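Local coordinates for protein immunoreactive 84kD antigen PG93 (Porphyromonas gingivalis, PDB 5M11) that serves as an essential bacterial-surface component of the type-IX secretion system and binds calcium and zinc ions, at residues 260-272 with 283-297. Residues are numbered along the deposited sequence; the frame is centred on the assembly and turned at random.
Sequences KTTQFPIADVLGV and IALGEEGLASLLLAE
The Phe264 ring takes Leu293 over one face, where Leu293 CD2 lies 3.8 Å from the centroid of the Phe264 ring and only 4° off the normal, a CH-pi contact. At the edge, near the ring plane, the Ala296 carbonyl approaches, its O 3.3 Å from Phe264 CE1. That carbonyl follows the inverse gamma turn centred on Leu295, which brings the backbone beyond strand 290-294 up to the ring. Leu293 reaches the ring because its CG swings away from the backbone N, which carries both methyls to Phe264; Leu293 CD1 packs 3.9 Å from Phe264 CD1.

Farther along, Ile266 and Leu285 meet at about a right angle, with Ile266 CG2 3.6 Å from Leu285 CD2. Val269 extends this apolar layer, its CG1 and CG2 both bordering Ile283 CG2. Strand 260-264 is the outermost strand of one four-stranded antiparallel sheet and 271-273 the first of the next, so the contact joins two successive blades of the beta-propeller: aromatic and aliphatic side chains pack between the sheets, while the linker runs into the inner hairpin of the second blade. There Leu270 N donates to Ala284 O at 2.9 Å, almost straight at 172°. Ala284 N returns a bond to Gly271 O at 3.0 Å, the donor standing above the carbonyl plane. Beyond these bonds Val272 and Ile283 form a non-hydrogen-bonded pair, side by side, and Val272 CG1 comes 3.7 Å from Ile283 CD1. The Val269 carbonyl is bonded by the hydroxyl of Tyr238, from the first strand of the preceding blade. At the far end, Glu297 bends at chi2 (85°), which turns its carboxylate back over Thr262, OE2 lying 3.4 Å from Thr262 CG2.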
ATOM      1  N   LYS A 260      18.108 -40.169  -3.665  1.00 49.02           N
ATOM      2  CA  LYS A 260      18.996 -39.597  -4.679  1.00 51.21           C
ATOM      3  C   LYS A 260      19.084 -38.116  -4.379  1.00 57.37           C
ATOM      4  O   LYS A 260      18.059 -37.461  -4.160  1.00 55.81           O
ATOM      5  CB  LYS A 260      18.477 -39.875  -6.094  1.00 54.82           C
ATOM      6  CG  LYS A 260      19.341 -39.297  -7.216  1.00 68.74           C
ATOM      7  CD  LYS A 260      18.526 -39.209  -8.511  1.00 75.45           C
ATOM      8  CE  LYS A 260      19.343 -39.223  -9.775  1.00 80.09           C
ATOM      9  NZ  LYS A 260      18.462 -39.328 -10.972  1.00 89.51           N
ATOM     10  N   THR A 261      20.304 -37.615  -4.271  1.00 57.33           N
ATOM     11  CA  THR A 261      20.539 -36.211  -3.952  1.00 57.31           C
ATOM     12  C   THR A 261      21.318 -35.581  -5.095  1.00 62.01           C
ATOM     13  O   THR A 261      22.272 -36.192  -5.607  1.00 62.84           O
ATOM     14  CB  THR A 261      21.260 -36.061  -2.597  1.00 70.21           C
ATOM     15  OG1 THR A 261      20.658 -36.905  -1.609  1.00 69.23           O
ATOM     16  CG2 THR A 261      21.241 -34.645  -2.093  1.00 70.90           C
ATOM     17  N   THR A 262      20.875 -34.378  -5.520  1.00 57.10           N
ATOM     18  CA  THR A 262      21.521 -33.579  -6.572  1.00 58.75           C
ATOM     19  C   THR A 262      21.760 -32.176  -6.015  1.00 61.82           C
ATOM     20  O   THR A 262      20.848 -31.578  -5.449  1.00 61.22           O
ATOM     21  CB  THR A 262      20.690 -33.550  -7.873  1.00 61.51           C
ATOM     22  OG1 THR A 262      20.365 -34.869  -8.297  1.00 58.86           O
ATOM     23  CG2 THR A 262      21.391 -32.821  -8.994  1.00 62.36           C
ATOM     24  N   GLN A 263      22.977 -31.661  -6.173  1.00 58.68           N
ATOM     25  CA  GLN A 263      23.351 -30.339  -5.705  1.00 58.37           C
ATOM     26  C   GLN A 263      23.341 -29.332  -6.875  1.00 63.85           C
ATOM     27  O   GLN A 263      23.722 -29.671  -8.003  1.00 65.42           O
ATOM     28  CB  GLN A 263      24.730 -30.406  -5.049  1.00 60.98           C
ATOM     29  CG  GLN A 263      24.941 -29.397  -3.933  1.00 82.44           C
ATOM     30  CD  GLN A 263      26.374 -29.390  -3.459  1.00109.09           C
ATOM     31  OE1 GLN A 263      26.954 -30.436  -3.108  1.00103.30           O
ATOM     32  NE2 GLN A 263      26.975 -28.202  -3.430  1.00105.72           N
ATOM     33  N   PHE A 264      22.873 -28.102  -6.601  1.00 59.26           N
ATOM     34  CA  PHE A 264      22.806 -27.018  -7.575  1.00 61.11           C
ATOM     35  C   PHE A 264      23.353 -25.728  -6.978  1.00 68.12           C
ATOM     36  O   PHE A 264      22.894 -25.323  -5.904  1.00 65.77           O
ATOM     37  CB  PHE A 264      21.362 -26.784  -8.046  1.00 60.91           C
ATOM     38  CG  PHE A 264      20.691 -27.953  -8.708  1.00 60.73           C
ATOM     39  CD1 PHE A 264      20.891 -28.217 -10.057  1.00 67.34           C
ATOM     40  CD2 PHE A 264      19.816 -28.761  -8.001  1.00 58.70           C
ATOM     41  CE1 PHE A 264      20.245 -29.288 -10.681  1.00 67.66           C
ATOM     42  CE2 PHE A 264      19.167 -29.826  -8.626  1.00 61.21           C
ATOM     43  CZ  PHE A 264      19.382 -30.080  -9.964  1.00 62.41           C
ATOM     44  N   PRO A 265      24.283 -25.023  -7.657  1.00 69.76           N
ATOM     45  CA  PRO A 265      24.772 -23.752  -7.101  1.00 72.02           C
ATOM     46  C   PRO A 265      23.763 -22.593  -7.300  1.00 79.40           C
ATOM     47  O   PRO A 265      23.970 -21.706  -8.133  1.00 83.61           O
ATOM     48  CB  PRO A 265      26.084 -23.532  -7.847  1.00 77.34           C
ATOM     49  CG  PRO A 265      25.891 -24.210  -9.143  1.00 82.43           C
ATOM     50  CD  PRO A 265      24.926 -25.331  -8.953  1.00 74.16           C
ATOM     51  N   ILE A 266      22.663 -22.608  -6.527  1.00 73.40           N
ATOM     52  CA  ILE A 266      21.640 -21.559  -6.564  1.00 74.17           C
ATOM     53  C   ILE A 266      21.558 -20.932  -5.180  1.00 78.90           C
ATOM     54  O   ILE A 266      21.116 -21.591  -4.228  1.00 76.86           O
ATOM     55  CB  ILE A 266      20.219 -21.998  -7.055  1.00 75.01           C
ATOM     56  CG1 ILE A 266      20.226 -23.163  -8.089  1.00 76.06           C
ATOM     57  CG2 ILE A 266      19.440 -20.803  -7.577  1.00 77.30           C
ATOM     58  CD1 ILE A 266      20.748 -22.868  -9.501  1.00 92.09           C
ATOM     59  N   ALA A 267      21.961 -19.662  -5.082  1.00 78.22           N
ATOM     60  CA  ALA A 267      21.942 -18.876  -3.853  1.00 78.08           C
ATOM     61  C   ALA A 267      20.582 -18.198  -3.619  1.00 82.08           C
ATOM     62  O   ALA A 267      19.802 -18.021  -4.556  1.00 82.20           O
ATOM     63  CB  ALA A 267      23.024 -17.819  -3.908  1.00 83.39           C
ATOM     64  N   ASP A 268      20.326 -17.810  -2.353  1.00 77.67           N
ATOM     65  CA  ASP A 268      19.174 -17.060  -1.863  1.00 76.41           C
ATOM     66  C   ASP A 268      17.877 -17.516  -2.551  1.00 76.82           C
ATOM     67  O   ASP A 268      17.356 -16.833  -3.439  1.00 78.58           O
ATOM     68  CB  ASP A 268      19.409 -15.538  -2.040  1.00 82.73           C
ATOM     69  CG  ASP A 268      20.751 -14.990  -1.533  1.00100.57           C
ATOM     70  OD1 ASP A 268      21.156 -15.348  -0.402  1.00100.81           O
ATOM     71  OD2 ASP A 268      21.354 -14.138  -2.237  1.00111.69           O
ATOM     72  N   VAL A 269      17.391 -18.697  -2.148  1.00 67.83           N
ATOM     73  CA  VAL A 269      16.180 -19.324  -2.679  1.00 64.25           C
ATOM     74  C   VAL A 269      15.123 -19.280  -1.581  1.00 63.80           C
ATOM     75  O   VAL A 269      15.345 -19.828  -0.502  1.00 62.33           O
ATOM     76  CB  VAL A 269      16.437 -20.762  -3.205  1.00 65.84           C
ATOM     77  CG1 VAL A 269      15.145 -21.398  -3.718  1.00 63.56           C
ATOM     78  CG2 VAL A 269      17.515 -20.768  -4.286  1.00 68.52           C
ATOM     79  N   LEU A 270      13.983 -18.629  -1.871  1.00 57.63           N
ATOM     80  CA  LEU A 270      12.888 -18.372  -0.941  1.00 53.96           C
ATOM     81  C   LEU A 270      11.674 -19.299  -1.133  1.00 57.64           C
ATOM     82  O   LEU A 270      10.805 -19.388  -0.245  1.00 56.32           O
ATOM     83  CB  LEU A 270      12.437 -16.911  -1.105  1.00 55.58           C
ATOM     84  CG  LEU A 270      13.438 -15.801  -0.756  1.00 62.13           C
ATOM     85  CD1 LEU A 270      12.812 -14.445  -0.929  1.00 63.71           C
ATOM     86  CD2 LEU A 270      13.964 -15.937   0.668  1.00 63.71           C
ATOM     87  N   GLY A 271      11.615 -19.972  -2.280  1.00 53.37           N
ATOM     88  CA  GLY A 271      10.510 -20.866  -2.588  1.00 50.01           C
ATOM     89  C   GLY A 271      10.767 -21.707  -3.808  1.00 53.94           C
ATOM     90  O   GLY A 271      11.612 -21.352  -4.631  1.00 57.39           O
ATOM     91  N   VAL A 272      10.081 -22.858  -3.900  1.00 47.77           N
ATOM     92  CA  VAL A 272      10.191 -23.793  -5.025  1.00 48.40           C
ATOM     93  C   VAL A 272       8.804 -24.365  -5.306  1.00 52.49           C
ATOM     94  O   VAL A 272       8.071 -24.657  -4.354  1.00 49.83           O
ATOM     95  CB  VAL A 272      11.244 -24.941  -4.850  1.00 50.77           C
ATOM     96  CG1 VAL A 272      11.373 -25.754  -6.135  1.00 51.48           C
ATOM     97  CG2 VAL A 272      12.620 -24.416  -4.445  1.00 52.13           C
ATOM     98  N   ILE A 283      11.727 -21.710  -9.294  1.00 69.03           N
ATOM     99  CA  ILE A 283      12.485 -21.128  -8.182  1.00 68.56           C
ATOM    100  C   ILE A 283      12.096 -19.651  -7.957  1.00 73.03           C
ATOM    101  O   ILE A 283      11.868 -18.922  -8.924  1.00 76.18           O
ATOM    102  CB  ILE A 283      14.029 -21.263  -8.526  1.00 74.76           C
ATOM    103  CG1 ILE A 283      14.442 -22.696  -9.001  1.00 74.61           C
ATOM    104  CG2 ILE A 283      14.965 -20.783  -7.417  1.00 75.75           C
ATOM    105  CD1 ILE A 283      13.936 -23.922  -8.129  1.00 80.01           C
ATOM    106  N   ALA A 284      12.029 -19.226  -6.676  1.00 66.30           N
ATOM    107  CA  ALA A 284      11.802 -17.845  -6.237  1.00 66.98           C
ATOM    108  C   ALA A 284      13.131 -17.344  -5.661  1.00 73.92           C
ATOM    109  O   ALA A 284      13.628 -17.879  -4.658  1.00 72.17           O
ATOM    110  CB  ALA A 284      10.676 -17.769  -5.209  1.00 64.27           C
ATOM    111  N   LEU A 285      13.766 -16.403  -6.361  1.00 73.71           N
ATOM    112  CA  LEU A 285      15.076 -15.895  -5.975  1.00 75.30           C
ATOM    113  C   LEU A 285      14.967 -14.546  -5.284  1.00 82.42           C
ATOM    114  O   LEU A 285      15.980 -13.913  -4.985  1.00 85.06           O
ATOM    115  CB  LEU A 285      15.990 -15.835  -7.209  1.00 78.66           C
ATOM    116  CG  LEU A 285      16.314 -17.211  -7.798  1.00 80.65           C
ATOM    117  CD1 LEU A 285      16.694 -17.115  -9.237  1.00 84.43           C
ATOM    118  CD2 LEU A 285      17.392 -17.891  -7.019  1.00 80.87           C
ATOM    119  N   GLY A 286      13.736 -14.153  -4.989  1.00 78.92           N
ATOM    120  CA  GLY A 286      13.434 -12.915  -4.294  1.00 81.32           C
ATOM    121  C   GLY A 286      13.730 -11.678  -5.104  1.00 92.66           C
ATOM    122  O   GLY A 286      13.073 -11.424  -6.123  1.00 94.11           O
ATOM    123  N   GLU A 287      14.752 -10.922  -4.658  1.00 93.20           N
ATOM    124  CA  GLU A 287      15.152  -9.642  -5.238  1.00 99.36           C
ATOM    125  C   GLU A 287      15.478  -9.767  -6.748  1.00106.29           C
ATOM    126  O   GLU A 287      15.458  -8.757  -7.461  1.00110.41           O
ATOM    127  CB  GLU A 287      16.314  -9.025  -4.442  1.00103.72           C
ATOM    128  CG  GLU A 287      15.972  -7.694  -3.769  1.00118.48           C
ATOM    129  CD  GLU A 287      15.327  -7.723  -2.390  1.00139.59           C
ATOM    130  OE1 GLU A 287      15.856  -8.420  -1.492  1.00135.16           O
ATOM    131  OE2 GLU A 287      14.337  -6.984  -2.187  1.00134.89           O
ATOM    132  N   GLU A 288      15.697 -11.006  -7.232  1.00100.27           N
ATOM    133  CA  GLU A 288      15.911 -11.298  -8.643  1.00102.74           C
ATOM    134  C   GLU A 288      14.553 -11.561  -9.273  1.00104.90           C
ATOM    135  O   GLU A 288      14.201 -10.904 -10.244  1.00110.36           O
ATOM    136  CB  GLU A 288      16.867 -12.492  -8.833  1.00103.07           C
ATOM    137  CG  GLU A 288      17.319 -12.740 -10.271  1.00119.46           C
ATOM    138  CD  GLU A 288      16.373 -13.454 -11.230  1.00138.34           C
ATOM    139  OE1 GLU A 288      15.326 -13.988 -10.789  1.00 94.49           O
ATOM    140  OE2 GLU A 288      16.690 -13.473 -12.443  1.00148.37           O
ATOM    141  N   GLY A 289      13.814 -12.518  -8.718  1.00 94.48           N
ATOM    142  CA  GLY A 289      12.495 -12.921  -9.195  1.00 91.27           C
ATOM    143  C   GLY A 289      12.398 -14.418  -9.429  1.00 88.46           C
ATOM    144  O   GLY A 289      12.949 -15.216  -8.663  1.00 83.85           O
ATOM    145  N   LEU A 290      11.698 -14.811 -10.497  1.00 84.08           N
ATOM    146  CA  LEU A 290      11.506 -16.218 -10.829  1.00 80.24           C
ATOM    147  C   LEU A 290      12.600 -16.736 -11.737  1.00 87.20           C
ATOM    148  O   LEU A 290      13.333 -15.948 -12.358  1.00 92.00           O
ATOM    149  CB  LEU A 290      10.140 -16.444 -11.483  1.00 79.58           C
ATOM    150  CG  LEU A 290       8.940 -16.471 -10.555  1.00 80.95           C
ATOM    151  CD1 LEU A 290       7.727 -15.951 -11.270  1.00 83.46           C
ATOM    152  CD2 LEU A 290       8.681 -17.877 -10.015  1.00 78.24           C
ATOM    153  N   ALA A 291      12.701 -18.079 -11.813  1.00 80.64           N
ATOM    154  CA  ALA A 291      13.629 -18.850 -12.653  1.00 81.96           C
ATOM    155  C   ALA A 291      13.185 -20.289 -12.676  1.00 80.84           C
ATOM    156  O   ALA A 291      12.619 -20.752 -11.693  1.00 76.50           O
ATOM    157  CB  ALA A 291      15.059 -18.750 -12.130  1.00 83.38           C
ATOM    158  N   SER A 292      13.414 -20.990 -13.792  1.00 77.90           N
ATOM    159  CA  SER A 292      13.083 -22.406 -13.948  1.00 74.63           C
ATOM    160  C   SER A 292      14.363 -23.253 -13.909  1.00 77.76           C
ATOM    161  O   SER A 292      15.400 -22.790 -14.376  1.00 82.03           O
ATOM    162  CB  SER A 292      12.325 -22.635 -15.246  1.00 79.64           C
ATOM    163  OG  SER A 292      13.086 -22.164 -16.341  1.00 92.79           O
ATOM    164  N   LEU A 293      14.296 -24.484 -13.363  1.00 68.00           N
ATOM    165  CA  LEU A 293      15.453 -25.361 -13.270  1.00 66.84           C
ATOM    166  C   LEU A 293      15.105 -26.780 -13.662  1.00 68.84           C
ATOM    167  O   LEU A 293      14.235 -27.377 -13.043  1.00 65.00           O
ATOM    168  CB  LEU A 293      16.003 -25.337 -11.827  1.00 63.81           C
ATOM    169  CG  LEU A 293      17.153 -26.309 -11.472  1.00 66.85           C
ATOM    170  CD1 LEU A 293      18.516 -25.759 -11.915  1.00 69.64           C
ATOM    171  CD2 LEU A 293      17.173 -26.572 -10.001  1.00 63.83           C
ATOM    172  N   LEU A 294      15.827 -27.339 -14.652  1.00 68.90           N
ATOM    173  CA  LEU A 294      15.681 -28.735 -15.077  1.00 68.58           C
ATOM    174  C   LEU A 294      16.314 -29.586 -13.982  1.00 72.83           C
ATOM    175  O   LEU A 294      17.471 -29.351 -13.616  1.00 74.12           O
ATOM    176  CB  LEU A 294      16.344 -28.960 -16.454  1.00 73.08           C
ATOM    177  CG  LEU A 294      16.210 -30.354 -17.094  1.00 77.71           C
ATOM    178  CD1 LEU A 294      14.845 -30.559 -17.709  1.00 78.71           C
ATOM    179  CD2 LEU A 294      17.242 -30.551 -18.146  1.00 80.89           C
ATOM    180  N   LEU A 295      15.552 -30.520 -13.403  1.00 67.70           N
ATOM    181  CA  LEU A 295      16.041 -31.311 -12.269  1.00 64.73           C
ATOM    182  C   LEU A 295      17.000 -32.446 -12.711  1.00 72.19           C
ATOM    183  O   LEU A 295      16.701 -33.630 -12.518  1.00 72.02           O
ATOM    184  CB  LEU A 295      14.860 -31.834 -11.436  1.00 60.61           C
ATOM    185  CG  LEU A 295      13.967 -30.754 -10.819  1.00 62.38           C
ATOM    186  CD1 LEU A 295      12.564 -31.264 -10.583  1.00 59.94           C
ATOM    187  CD2 LEU A 295      14.574 -30.177  -9.571  1.00 61.87           C
ATOM    188  N   ALA A 296      18.182 -32.046 -13.255  1.00 71.29           N
ATOM    189  CA  ALA A 296      19.268 -32.892 -13.766  1.00 73.30           C
ATOM    190  C   ALA A 296      20.623 -32.331 -13.321  1.00 79.81           C
ATOM    191  O   ALA A 296      20.830 -31.126 -13.402  1.00 81.47           O
ATOM    192  CB  ALA A 296      19.195 -32.956 -15.283  1.00 78.33           C
ATOM    193  N   GLU A 297      21.539 -33.204 -12.854  1.00 77.17           N
ATOM    194  CA  GLU A 297      22.876 -32.910 -12.292  1.00 78.11           C
ATOM    195  C   GLU A 297      23.593 -31.689 -12.905  1.00 86.38           C
ATOM    196  O   GLU A 297      24.141 -30.865 -12.168  1.00 86.51           O
ATOM    197  CB  GLU A 297      23.804 -34.137 -12.402  1.00 80.54           C
ATOM    198  CG  GLU A 297      24.782 -34.321 -11.246  1.00 91.02           C
ATOM    199  CD  GLU A 297      24.255 -35.049 -10.020  1.00122.08           C
ATOM    200  OE1 GLU A 297      23.774 -36.199 -10.161  1.00114.84           O
ATOM    201  OE2 GLU A 297      24.364 -34.484  -8.906  1.00123.63           O
TER